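Local coordinates for chromosome partition protein Smc (Pyrococcus furiosus, PDB 3KTA), which binds and hydrolyses ATP through an ABC-type head domain, of which this chain is the N-terminal part, and is probably required for chromosome condensation and partitioning, at residues T29-V32 / G38-N41; E5-K10 / S40-A45; G11-G16 / A57-R62. All blocks are in the same frame, centred on the assembly; numbering follows the deposited sequence.

Contact 1 (T29-V32 / G38-N41). With MG (magnesium ion), chain F; AP5 (bis(adenosine)-5'-pentaphosphate), chain E.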
# COMPACT_ATOMS: atom_id res chain seq x y z
N THR A 29 -8.90 6.93 -2.07
CA THR A 29 -9.80 6.12 -2.88
C THR A 29 -10.02 4.79 -2.19
O THR A 29 -9.07 4.15 -1.75
CB THR A 29 -9.23 5.85 -4.28
OG1 THR A 29 -8.86 7.10 -4.90
CG2 THR A 29 -10.26 5.13 -5.15
N ALA A 30 -11.28 4.37 -2.08
CA ALA A 30 -11.58 3.04 -1.59
C ALA A 30 -11.97 2.17 -2.77
O ALA A 30 -12.68 2.62 -3.67
CB ALA A 30 -12.73 3.08 -0.59
N ILE A 31 -11.50 0.92 -2.74
CA ILE A 31 -11.83 -0.07 -3.76
C ILE A 31 -12.65 -1.16 -3.09
O ILE A 31 -12.19 -1.80 -2.14
CB ILE A 31 -10.57 -0.68 -4.36
CG1 ILE A 31 -9.76 0.42 -5.05
CG2 ILE A 31 -10.93 -1.77 -5.36
CD1 ILE A 31 -8.38 -0.04 -5.51
N VAL A 32 -13.88 -1.36 -3.57
CA VAL A 32 -14.79 -2.35 -3.00
C VAL A 32 -15.26 -3.32 -4.07
O VAL A 32 -15.17 -3.04 -5.26
CB VAL A 32 -16.03 -1.70 -2.29
CG1 VAL A 32 -15.60 -0.75 -1.18
CG2 VAL A 32 -16.93 -0.98 -3.29
N GLY A 38 -11.58 -9.27 -8.34
CA GLY A 38 -10.41 -8.71 -9.01
C GLY A 38 -9.75 -7.50 -8.35
O GLY A 38 -9.00 -6.76 -9.01
N LYS A 39 -10.01 -7.27 -7.07
CA LYS A 39 -9.51 -6.07 -6.39
C LYS A 39 -7.98 -6.08 -6.23
O LYS A 39 -7.29 -5.12 -6.63
CB LYS A 39 -10.20 -5.89 -5.03
CG LYS A 39 -11.73 -5.79 -5.14
CD LYS A 39 -12.36 -5.61 -3.75
CE LYS A 39 -12.01 -6.74 -2.79
NZ LYS A 39 -12.69 -8.02 -3.13
N SER A 40 -7.43 -7.15 -5.67
CA SER A 40 -5.99 -7.20 -5.44
C SER A 40 -5.21 -7.14 -6.75
O SER A 40 -4.08 -6.68 -6.76
CB SER A 40 -5.59 -8.44 -4.67
OG SER A 40 -6.15 -8.39 -3.37
N ASN A 41 -5.81 -7.63 -7.83
CA ASN A 41 -5.16 -7.54 -9.14
C ASN A 41 -4.83 -6.10 -9.56
O ASN A 41 -3.88 -5.87 -10.31
CB ASN A 41 -6.03 -8.22 -10.22
CG ASN A 41 -6.02 -9.73 -10.11
OD1 ASN A 41 -5.19 -10.32 -9.41
ND2 ASN A 41 -6.94 -10.37 -10.82
MG MG F . -7.69 -9.62 -2.63
PA AP5 E . -8.80 -16.91 -2.68
O1A AP5 E . -10.09 -17.69 -2.82
O2A AP5 E . -7.69 -17.47 -3.53
O3A AP5 E . -8.97 -15.36 -3.11
PB AP5 E . -10.26 -14.50 -2.78
O1B AP5 E . -10.80 -14.85 -1.41
O2B AP5 E . -11.28 -14.54 -3.89
O3B AP5 E . -9.42 -13.12 -2.79
PG AP5 E . -10.13 -11.73 -2.69
O1G AP5 E . -11.48 -11.90 -2.01
O2G AP5 E . -9.19 -10.85 -1.92
O3G AP5 E . -10.38 -11.38 -4.21
PD AP5 E . -9.94 -10.10 -5.04
O1D AP5 E . -11.13 -9.23 -5.30
O2D AP5 E . -8.74 -9.40 -4.45
O3D AP5 E . -9.57 -10.85 -6.42
PE AP5 E . -8.11 -10.93 -7.11
O1E AP5 E . -7.72 -9.52 -7.49
O2E AP5 E . -7.16 -11.69 -6.26
O5F AP5 E . -8.37 -16.78 -1.13
C5F AP5 E . -7.66 -17.78 -0.42
C4F AP5 E . -7.42 -17.37 1.03
O4F AP5 E . -6.39 -16.39 1.08
C3F AP5 E . -8.63 -16.71 1.69
O3F AP5 E . -8.52 -16.83 3.09
C2F AP5 E . -8.45 -15.25 1.34
O2F AP5 E . -9.05 -14.40 2.29
C1F AP5 E . -6.93 -15.10 1.32
N9A AP5 E . -6.46 -14.25 0.23
C8A AP5 E . -7.15 -13.87 -0.89
N7A AP5 E . -6.34 -13.11 -1.66
C5A AP5 E . -5.14 -13.00 -1.05
C6A AP5 E . -3.98 -12.33 -1.39
N6A AP5 E . -3.95 -11.52 -2.46
N1A AP5 E . -2.90 -12.40 -0.54
C2A AP5 E . -2.97 -13.12 0.63
N3A AP5 E . -4.13 -13.78 0.97
C4A AP5 E . -5.20 -13.71 0.14
O5J AP5 E . -8.54 -11.70 -8.45
C5J AP5 E . -8.64 -13.11 -8.48
C4J AP5 E . -9.17 -13.48 -9.86
O4J AP5 E . -8.22 -13.07 -10.84
C3J AP5 E . -9.32 -15.00 -9.99
O3J AP5 E . -10.57 -15.28 -10.57
C2J AP5 E . -8.21 -15.35 -10.95
O2J AP5 E . -8.47 -16.53 -11.69
C1J AP5 E . -8.12 -14.09 -11.80
N9B AP5 E . -6.86 -14.08 -12.55
C8B AP5 E . -5.57 -13.99 -12.09
N7B AP5 E . -4.73 -14.04 -13.14
C5B AP5 E . -5.48 -14.16 -14.27
C6B AP5 E . -5.16 -14.26 -15.62
N6B AP5 E . -3.89 -14.37 -16.00
N1B AP5 E . -6.17 -14.38 -16.53
C2B AP5 E . -7.50 -14.40 -16.15
N3B AP5 E . -7.81 -14.30 -14.81
C4B AP5 E . -6.81 -14.19 -13.90
O HOH W 1 -6.71 -11.30 -3.63
O HOH W 2 -8.49 -7.91 -1.74
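Lys39 runs past Ile31 and Val32 on its way to the pentaphosphate of bis(adenosine)-5'-pentaphosphate. Its CB already stands near the phosphate oxygen O1D. CG meets the branch methyl of Ile31, with Lys39 CG 4.1 Å from Ile31 CG2, the two side chains lying alongside each other and pointing opposite ways. CD lies against the strand backbone, Lys39 CD being 3.7 Å from Val32 C. Bends at chi3 (-58°) and chi4 (-71°) then curl the chain back, bringing Lys39 CE to within 3.6 Å of ligand O1D and setting Lys39 NZ 2.9 Å from that same oxygen. NZ also bonds the carbonyl of Gly33, which ends the strand, and this limits its swing. Three donors thus grip O1D: Lys39 NZ, Lys39 N at 2.9 Å and Gly38 N at 3.1 Å. One residue on, Ser40 N bonds O2D at 2.9 Å, while Ser40 OG binds the magnesium ion at 2.1 Å; O2D and O2G of the ligand, two waters and Gln145 complete the metal's shell. Strand 28-33 itself pairs in parallel with a strand of the other Smc chain, so the sheet continues into that chain. Strand, phosphate-wrapping loop and helix start, with lysine and serine in sequence, form the Walker A P-loop of an ABC ATPase.

Contact 2 (E5-K10 / S40-A45). With MG (magnesium ion), chain F; AP5 (bis(adenosine)-5'-pentaphosphate), chain E.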
# COMPACT_ATOMS: atom_id res chain seq x y z
N GLU A 5 -2.69 9.43 -11.08
CA GLU A 5 -3.94 9.92 -11.64
C GLU A 5 -4.81 8.76 -12.09
O GLU A 5 -6.01 8.72 -11.80
CB GLU A 5 -3.65 10.92 -12.78
CG GLU A 5 -2.97 12.15 -12.23
CD GLU A 5 -2.91 13.30 -13.20
OE1 GLU A 5 -2.48 13.07 -14.36
OE2 GLU A 5 -3.28 14.43 -12.79
N LYS A 6 -4.20 7.79 -12.76
CA LYS A 6 -4.94 6.63 -13.24
C LYS A 6 -4.01 5.51 -13.67
O LYS A 6 -2.81 5.72 -13.91
CB LYS A 6 -5.84 7.01 -14.43
CG LYS A 6 -5.06 7.45 -15.68
CD LYS A 6 -6.01 7.77 -16.82
CE LYS A 6 -5.22 8.20 -18.06
NZ LYS A 6 -6.12 8.51 -19.22
N LEU A 7 -4.58 4.31 -13.77
CA LEU A 7 -3.98 3.16 -14.44
C LEU A 7 -4.75 2.83 -15.71
O LEU A 7 -5.97 3.04 -15.79
CB LEU A 7 -4.03 1.92 -13.56
CG LEU A 7 -3.19 1.89 -12.29
CD1 LEU A 7 -3.67 0.77 -11.39
CD2 LEU A 7 -1.71 1.71 -12.64
N GLU A 8 -4.05 2.28 -16.69
CA GLU A 8 -4.67 1.68 -17.87
C GLU A 8 -4.16 0.25 -17.98
O GLU A 8 -2.96 0.02 -18.08
CB GLU A 8 -4.33 2.49 -19.13
CG GLU A 8 -5.10 3.79 -19.20
CD GLU A 8 -4.70 4.66 -20.37
OE1 GLU A 8 -3.72 4.32 -21.07
OE2 GLU A 8 -5.37 5.69 -20.57
N LEU A 9 -5.09 -0.71 -17.93
CA LEU A 9 -4.76 -2.13 -18.00
C LEU A 9 -5.25 -2.71 -19.32
O LEU A 9 -6.40 -2.53 -19.68
CB LEU A 9 -5.46 -2.90 -16.88
CG LEU A 9 -4.84 -2.86 -15.48
CD1 LEU A 9 -4.74 -1.46 -14.95
CD2 LEU A 9 -5.69 -3.73 -14.52
N LYS A 10 -4.37 -3.43 -20.01
CA LYS A 10 -4.78 -4.17 -21.20
C LYS A 10 -4.21 -5.58 -21.17
O LYS A 10 -2.99 -5.78 -21.16
CB LYS A 10 -4.32 -3.44 -22.48
CG LYS A 10 -4.72 -4.20 -23.75
CD LYS A 10 -4.20 -3.55 -25.02
CE LYS A 10 -4.49 -4.44 -26.21
NZ LYS A 10 -3.94 -3.90 -27.48
N SER A 40 -7.43 -7.15 -5.67
CA SER A 40 -5.99 -7.20 -5.44
C SER A 40 -5.21 -7.14 -6.75
O SER A 40 -4.08 -6.68 -6.76
CB SER A 40 -5.59 -8.44 -4.67
OG SER A 40 -6.15 -8.39 -3.37
N ASN A 41 -5.81 -7.63 -7.83
CA ASN A 41 -5.16 -7.54 -9.14
C ASN A 41 -4.83 -6.10 -9.56
O ASN A 41 -3.88 -5.87 -10.31
CB ASN A 41 -6.03 -8.22 -10.22
CG ASN A 41 -6.02 -9.73 -10.11
OD1 ASN A 41 -5.19 -10.32 -9.41
ND2 ASN A 41 -6.94 -10.37 -10.82
N ILE A 42 -5.62 -5.14 -9.09
CA ILE A 42 -5.29 -3.72 -9.33
C ILE A 42 -3.99 -3.34 -8.63
O ILE A 42 -3.14 -2.66 -9.20
CB ILE A 42 -6.43 -2.80 -8.87
CG1 ILE A 42 -7.71 -3.12 -9.64
CG2 ILE A 42 -6.02 -1.32 -9.01
CD1 ILE A 42 -8.92 -2.32 -9.16
N GLY A 43 -3.82 -3.78 -7.39
CA GLY A 43 -2.55 -3.64 -6.71
C GLY A 43 -1.43 -4.31 -7.48
O GLY A 43 -0.33 -3.77 -7.56
N ASP A 44 -1.70 -5.48 -8.05
CA ASP A 44 -0.65 -6.17 -8.79
C ASP A 44 -0.26 -5.40 -10.05
O ASP A 44 0.91 -5.45 -10.46
CB ASP A 44 -1.08 -7.60 -9.14
CG ASP A 44 -1.25 -8.47 -7.92
OD1 ASP A 44 -0.57 -8.21 -6.91
OD2 ASP A 44 -2.08 -9.41 -7.97
N ALA A 45 -1.22 -4.69 -10.63
CA ALA A 45 -0.93 -3.84 -11.80
C ALA A 45 0.07 -2.75 -11.42
O ALA A 45 0.97 -2.42 -12.20
CB ALA A 45 -2.22 -3.23 -12.36
MG MG F . -7.69 -9.62 -2.63
PA AP5 E . -8.80 -16.91 -2.68
O1A AP5 E . -10.09 -17.69 -2.82
O2A AP5 E . -7.69 -17.47 -3.53
O3A AP5 E . -8.97 -15.36 -3.11
PB AP5 E . -10.26 -14.50 -2.78
O1B AP5 E . -10.80 -14.85 -1.41
O2B AP5 E . -11.28 -14.54 -3.89
O3B AP5 E . -9.42 -13.12 -2.79
PG AP5 E . -10.13 -11.73 -2.69
O1G AP5 E . -11.48 -11.90 -2.01
O2G AP5 E . -9.19 -10.85 -1.92
O3G AP5 E . -10.38 -11.38 -4.21
PD AP5 E . -9.94 -10.10 -5.04
O1D AP5 E . -11.13 -9.23 -5.30
O2D AP5 E . -8.74 -9.40 -4.45
O3D AP5 E . -9.57 -10.85 -6.42
PE AP5 E . -8.11 -10.93 -7.11
O1E AP5 E . -7.72 -9.52 -7.49
O2E AP5 E . -7.16 -11.69 -6.26
O5F AP5 E . -8.37 -16.78 -1.13
C5F AP5 E . -7.66 -17.78 -0.42
C4F AP5 E . -7.42 -17.37 1.03
O4F AP5 E . -6.39 -16.39 1.08
C3F AP5 E . -8.63 -16.71 1.69
O3F AP5 E . -8.52 -16.83 3.09
C2F AP5 E . -8.45 -15.25 1.34
O2F AP5 E . -9.05 -14.40 2.29
C1F AP5 E . -6.93 -15.10 1.32
N9A AP5 E . -6.46 -14.25 0.23
C8A AP5 E . -7.15 -13.87 -0.89
N7A AP5 E . -6.34 -13.11 -1.66
C5A AP5 E . -5.14 -13.00 -1.05
C6A AP5 E . -3.98 -12.33 -1.39
N6A AP5 E . -3.95 -11.52 -2.46
N1A AP5 E . -2.90 -12.40 -0.54
C2A AP5 E . -2.97 -13.12 0.63
N3A AP5 E . -4.13 -13.78 0.97
C4A AP5 E . -5.20 -13.71 0.14
O5J AP5 E . -8.54 -11.70 -8.45
C5J AP5 E . -8.64 -13.11 -8.48
C4J AP5 E . -9.17 -13.48 -9.86
O4J AP5 E . -8.22 -13.07 -10.84
C3J AP5 E . -9.32 -15.00 -9.99
O3J AP5 E . -10.57 -15.28 -10.57
C2J AP5 E . -8.21 -15.35 -10.95
O2J AP5 E . -8.47 -16.53 -11.69
C1J AP5 E . -8.12 -14.09 -11.80
N9B AP5 E . -6.86 -14.08 -12.55
C8B AP5 E . -5.57 -13.99 -12.09
N7B AP5 E . -4.73 -14.04 -13.14
C5B AP5 E . -5.48 -14.16 -14.27
C6B AP5 E . -5.16 -14.26 -15.62
N6B AP5 E . -3.89 -14.37 -16.00
N1B AP5 E . -6.17 -14.38 -16.53
C2B AP5 E . -7.50 -14.40 -16.15
N3B AP5 E . -7.81 -14.30 -14.81
C4B AP5 E . -6.81 -14.19 -13.90
O HOH W 1 -6.71 -11.30 -3.63
O HOH W 2 -8.49 -7.91 -1.74
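Leu7 and Leu9, two residues apart on strand 3-10, reach from one side of the strand to the flank of helix 39-49. The CD1 methyl of Leu7 meets the branch methyl of Ile42, with Leu7 CD1 3.9 Å from Ile42 CG2, the two side chains crossing at a slant. With chi1 at -60°, Ile42 turns CG2 away from its backbone N and toward Leu7. The same leucine methyl also comes close to the helix backbone, Leu7 CD1 being 4.1 Å from Ile42 O. One turn further on, Ala45 presents its lone methyl to the whole fork of Leu9, whose CD1 is 4.0 Å from Ala45 CB while CG and CD2 stand almost as near. The helix segment passes nearly at right angles to the strand segment, their axes 10.1 Å apart and at 98°.

Around this core, Val82 and Ile84 of strand 80-87 and Ile22 of strand 20-23 extend the apolar floor, and Val139 of the other Smc chain packs on Ile42. This is the helix that follows the P-loop, laid by its apolar flank on the antiparallel sheet of the ABC-type head domain. At the N-terminal end of the helix segment, Asn41 N bonds O1E of the ligand at 2.7 Å, and Asn41 ND2 bonds the ribose oxygen O4J at 3.0 Å. With no hydrogen bond between strand and helix, their mutual hold rests on methyl packing, whereas the helix's directional bonds to the ligand come from its N-terminal residues.

Contact 3 (G11-G16 / A57-R62). With AP5 (bis(adenosine)-5'-pentaphosphate), chain E.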
# COMPACT_ATOMS: atom_id res chain seq x y z
N GLY A 11 -5.09 -6.58 -21.12
CA GLY A 11 -4.67 -7.97 -21.10
C GLY A 11 -4.00 -8.35 -19.79
O GLY A 11 -3.22 -9.30 -19.72
N PHE A 12 -4.33 -7.60 -18.73
CA PHE A 12 -3.66 -7.81 -17.45
C PHE A 12 -4.52 -8.58 -16.46
O PHE A 12 -5.60 -8.12 -16.08
CB PHE A 12 -3.24 -6.47 -16.84
CG PHE A 12 -2.42 -6.63 -15.60
CD1 PHE A 12 -1.06 -6.83 -15.68
CD2 PHE A 12 -3.03 -6.64 -14.34
CE1 PHE A 12 -0.31 -7.03 -14.55
CE2 PHE A 12 -2.28 -6.84 -13.20
CZ PHE A 12 -0.91 -7.02 -13.29
N LYS A 13 -4.03 -9.75 -16.05
CA LYS A 13 -4.73 -10.67 -15.16
C LYS A 13 -6.21 -10.79 -15.50
O LYS A 13 -6.56 -11.10 -16.64
CB LYS A 13 -4.46 -10.31 -13.69
CG LYS A 13 -2.97 -10.34 -13.35
CD LYS A 13 -2.68 -10.19 -11.86
CE LYS A 13 -2.95 -11.49 -11.13
NZ LYS A 13 -2.36 -11.54 -9.77
N SER A 14 -7.11 -10.56 -14.54
CA SER A 14 -8.53 -10.77 -14.80
C SER A 14 -9.25 -9.67 -15.61
O SER A 14 -10.47 -9.75 -15.81
CB SER A 14 -9.27 -10.95 -13.47
OG SER A 14 -9.09 -9.79 -12.65
N TYR A 15 -8.53 -8.66 -16.07
CA TYR A 15 -9.20 -7.48 -16.64
C TYR A 15 -9.56 -7.51 -18.13
O TYR A 15 -10.17 -6.56 -18.65
CB TYR A 15 -8.49 -6.18 -16.22
CG TYR A 15 -8.89 -5.82 -14.81
CD1 TYR A 15 -10.04 -5.08 -14.55
CD2 TYR A 15 -8.17 -6.30 -13.73
CE1 TYR A 15 -10.43 -4.79 -13.25
CE2 TYR A 15 -8.56 -6.03 -12.44
CZ TYR A 15 -9.69 -5.28 -12.20
OH TYR A 15 -10.06 -5.01 -10.91
N GLY A 16 -9.24 -8.62 -18.79
CA GLY A 16 -9.72 -8.86 -20.14
C GLY A 16 -8.84 -8.25 -21.21
O GLY A 16 -7.81 -7.64 -20.91
N ALA A 57 5.30 -12.51 -5.97
CA ALA A 57 4.71 -11.40 -5.22
C ALA A 57 3.35 -11.02 -5.80
O ALA A 57 2.47 -10.54 -5.08
CB ALA A 57 5.65 -10.19 -5.20
N MSE A 58 3.19 -11.25 -7.10
CA MSE A 58 1.96 -10.91 -7.82
C MSE A 58 1.12 -12.16 -8.02
O MSE A 58 0.17 -12.18 -8.83
CB MSE A 58 2.31 -10.24 -9.15
CG MSE A 58 3.00 -8.89 -8.97
SE MSE A 58 3.61 -8.03 -10.63
CE MSE A 58 5.32 -8.85 -10.76
N ARG A 59 1.47 -13.21 -7.28
CA ARG A 59 0.72 -14.46 -7.25
C ARG A 59 0.68 -15.17 -8.60
O ARG A 59 -0.32 -15.78 -8.97
CB ARG A 59 -0.70 -14.22 -6.71
CG ARG A 59 -0.69 -13.77 -5.25
CD ARG A 59 -2.07 -13.36 -4.80
NE ARG A 59 -2.50 -12.17 -5.53
CZ ARG A 59 -3.73 -11.96 -5.96
NH1 ARG A 59 -4.68 -12.86 -5.75
NH2 ARG A 59 -4.02 -10.84 -6.61
N ALA A 60 1.79 -15.09 -9.32
CA ALA A 60 1.96 -15.80 -10.57
C ALA A 60 3.17 -16.73 -10.46
O ALA A 60 4.13 -16.43 -9.75
CB ALA A 60 2.16 -14.82 -11.71
N SER A 61 3.12 -17.87 -11.15
CA SER A 61 4.25 -18.79 -11.15
C SER A 61 5.39 -18.18 -11.95
O SER A 61 6.55 -18.22 -11.54
CB SER A 61 3.86 -20.15 -11.74
N ARG A 62 5.05 -17.61 -13.11
CA ARG A 62 6.02 -16.85 -13.88
C ARG A 62 5.34 -15.60 -14.42
O ARG A 62 4.11 -15.53 -14.45
CB ARG A 62 6.61 -17.68 -15.03
CG ARG A 62 5.61 -18.02 -16.11
CD ARG A 62 5.01 -19.40 -15.92
PA AP5 E . -8.80 -16.91 -2.68
O1A AP5 E . -10.09 -17.69 -2.82
O2A AP5 E . -7.69 -17.47 -3.53
O3A AP5 E . -8.97 -15.36 -3.11
PB AP5 E . -10.26 -14.50 -2.78
O1B AP5 E . -10.80 -14.85 -1.41
O2B AP5 E . -11.28 -14.54 -3.89
O3B AP5 E . -9.42 -13.12 -2.79
PG AP5 E . -10.13 -11.73 -2.69
O1G AP5 E . -11.48 -11.90 -2.01
O2G AP5 E . -9.19 -10.85 -1.92
O3G AP5 E . -10.38 -11.38 -4.21
PD AP5 E . -9.94 -10.10 -5.04
O1D AP5 E . -11.13 -9.23 -5.30
O2D AP5 E . -8.74 -9.40 -4.45
O3D AP5 E . -9.57 -10.85 -6.42
PE AP5 E . -8.11 -10.93 -7.11
O1E AP5 E . -7.72 -9.52 -7.49
O2E AP5 E . -7.16 -11.69 -6.26
O5F AP5 E . -8.37 -16.78 -1.13
C5F AP5 E . -7.66 -17.78 -0.42
C4F AP5 E . -7.42 -17.37 1.03
O4F AP5 E . -6.39 -16.39 1.08
C3F AP5 E . -8.63 -16.71 1.69
O3F AP5 E . -8.52 -16.83 3.09
C2F AP5 E . -8.45 -15.25 1.34
O2F AP5 E . -9.05 -14.40 2.29
C1F AP5 E . -6.93 -15.10 1.32
N9A AP5 E . -6.46 -14.25 0.23
C8A AP5 E . -7.15 -13.87 -0.89
N7A AP5 E . -6.34 -13.11 -1.66
C5A AP5 E . -5.14 -13.00 -1.05
C6A AP5 E . -3.98 -12.33 -1.39
N6A AP5 E . -3.95 -11.52 -2.46
N1A AP5 E . -2.90 -12.40 -0.54
C2A AP5 E . -2.97 -13.12 0.63
N3A AP5 E . -4.13 -13.78 0.97
C4A AP5 E . -5.20 -13.71 0.14
O5J AP5 E . -8.54 -11.70 -8.45
C5J AP5 E . -8.64 -13.11 -8.48
C4J AP5 E . -9.17 -13.48 -9.86
O4J AP5 E . -8.22 -13.07 -10.84
C3J AP5 E . -9.32 -15.00 -9.99
O3J AP5 E . -10.57 -15.28 -10.57
C2J AP5 E . -8.21 -15.35 -10.95
O2J AP5 E . -8.47 -16.53 -11.69
C1J AP5 E . -8.12 -14.09 -11.80
N9B AP5 E . -6.86 -14.08 -12.55
C8B AP5 E . -5.57 -13.99 -12.09
N7B AP5 E . -4.73 -14.04 -13.14
C5B AP5 E . -5.48 -14.16 -14.27
C6B AP5 E . -5.16 -14.26 -15.62
N6B AP5 E . -3.89 -14.37 -16.00
N1B AP5 E . -6.17 -14.38 -16.53
C2B AP5 E . -7.50 -14.40 -16.15
N3B AP5 E . -7.81 -14.30 -14.81
C4B AP5 E . -6.81 -14.19 -13.90
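Lys13 and Arg59 run nearly perpendicular to each other, the ammonium end of the lysine lying over one face of the guanidinium, with Lys13 NZ 3.6 Å from Arg59 NH2. The opposite face carries the amino nitrogen N6A of one ligand adenine, 3.3 Å above the plane and offset toward the rim. In its own plane the guanidinium points an edge at the phosphate oxygen O2E: Arg59 NH1 bonds O2E at 2.8 Å (154°), and NH2 adds a weak bond. Asp44 OD2 accepts a salt bridge from each cation, which probably offsets their closeness.

Lys13 stretches along the other adenine, its CE 3.7 Å from N7B, while its CG sits 3.6 Å above the Phe12 ring plane, offset toward the rim. A bend at chi3 (77°) carries NZ on to the backbone carbonyl of Met58, a selenomethionine here; the bond from Lys13 NZ to Met58 O measures 2.8 Å, with a C=O...N angle of 156° and the donor tilted from the carbonyl plane. A leucine at Lys13 would probably leave Met58 O without its donor and Asp44 OD2 with Arg59 as its remaining partner of the two. Both side chains belong to the bis(adenosine)-5'-pentaphosphate pocket, Lys13 along one adenine, Arg59 against the amino group of the other and a phosphate. The loops after strand 3-10 and after helix 39-49 close here along that helix, from its start, where Arg59 rests on Ser40 and Asn41 and Tyr15 on Ile42, to near its end, where the Phe12 ring meets that of Phe48.

Helix 39-49 ties the three contacts together. Along the chain come 5-10, 11-16, 29-32, the overlapping 38-41 and 40-45, and last 57-62, so contact 1 is nested inside the loop closed by contact 3, while contacts 2 and 3 interleave. Contacts 1 and 2 share Ser40 and Asn41, their centres about 9 Å apart; the centre of contact 3 lies about 15 Å from that of contact 1 and about 11 Å from that of contact 2. Asp44 links contacts 2 and 3; Tyr15 OH hydrogen-bonds Gly38 O, and Ser14 OG pairs with Asn41 ND2. Together they line the ATP site and the adjoining position of the second adenosine, consistent with adenylate kinase chemistry.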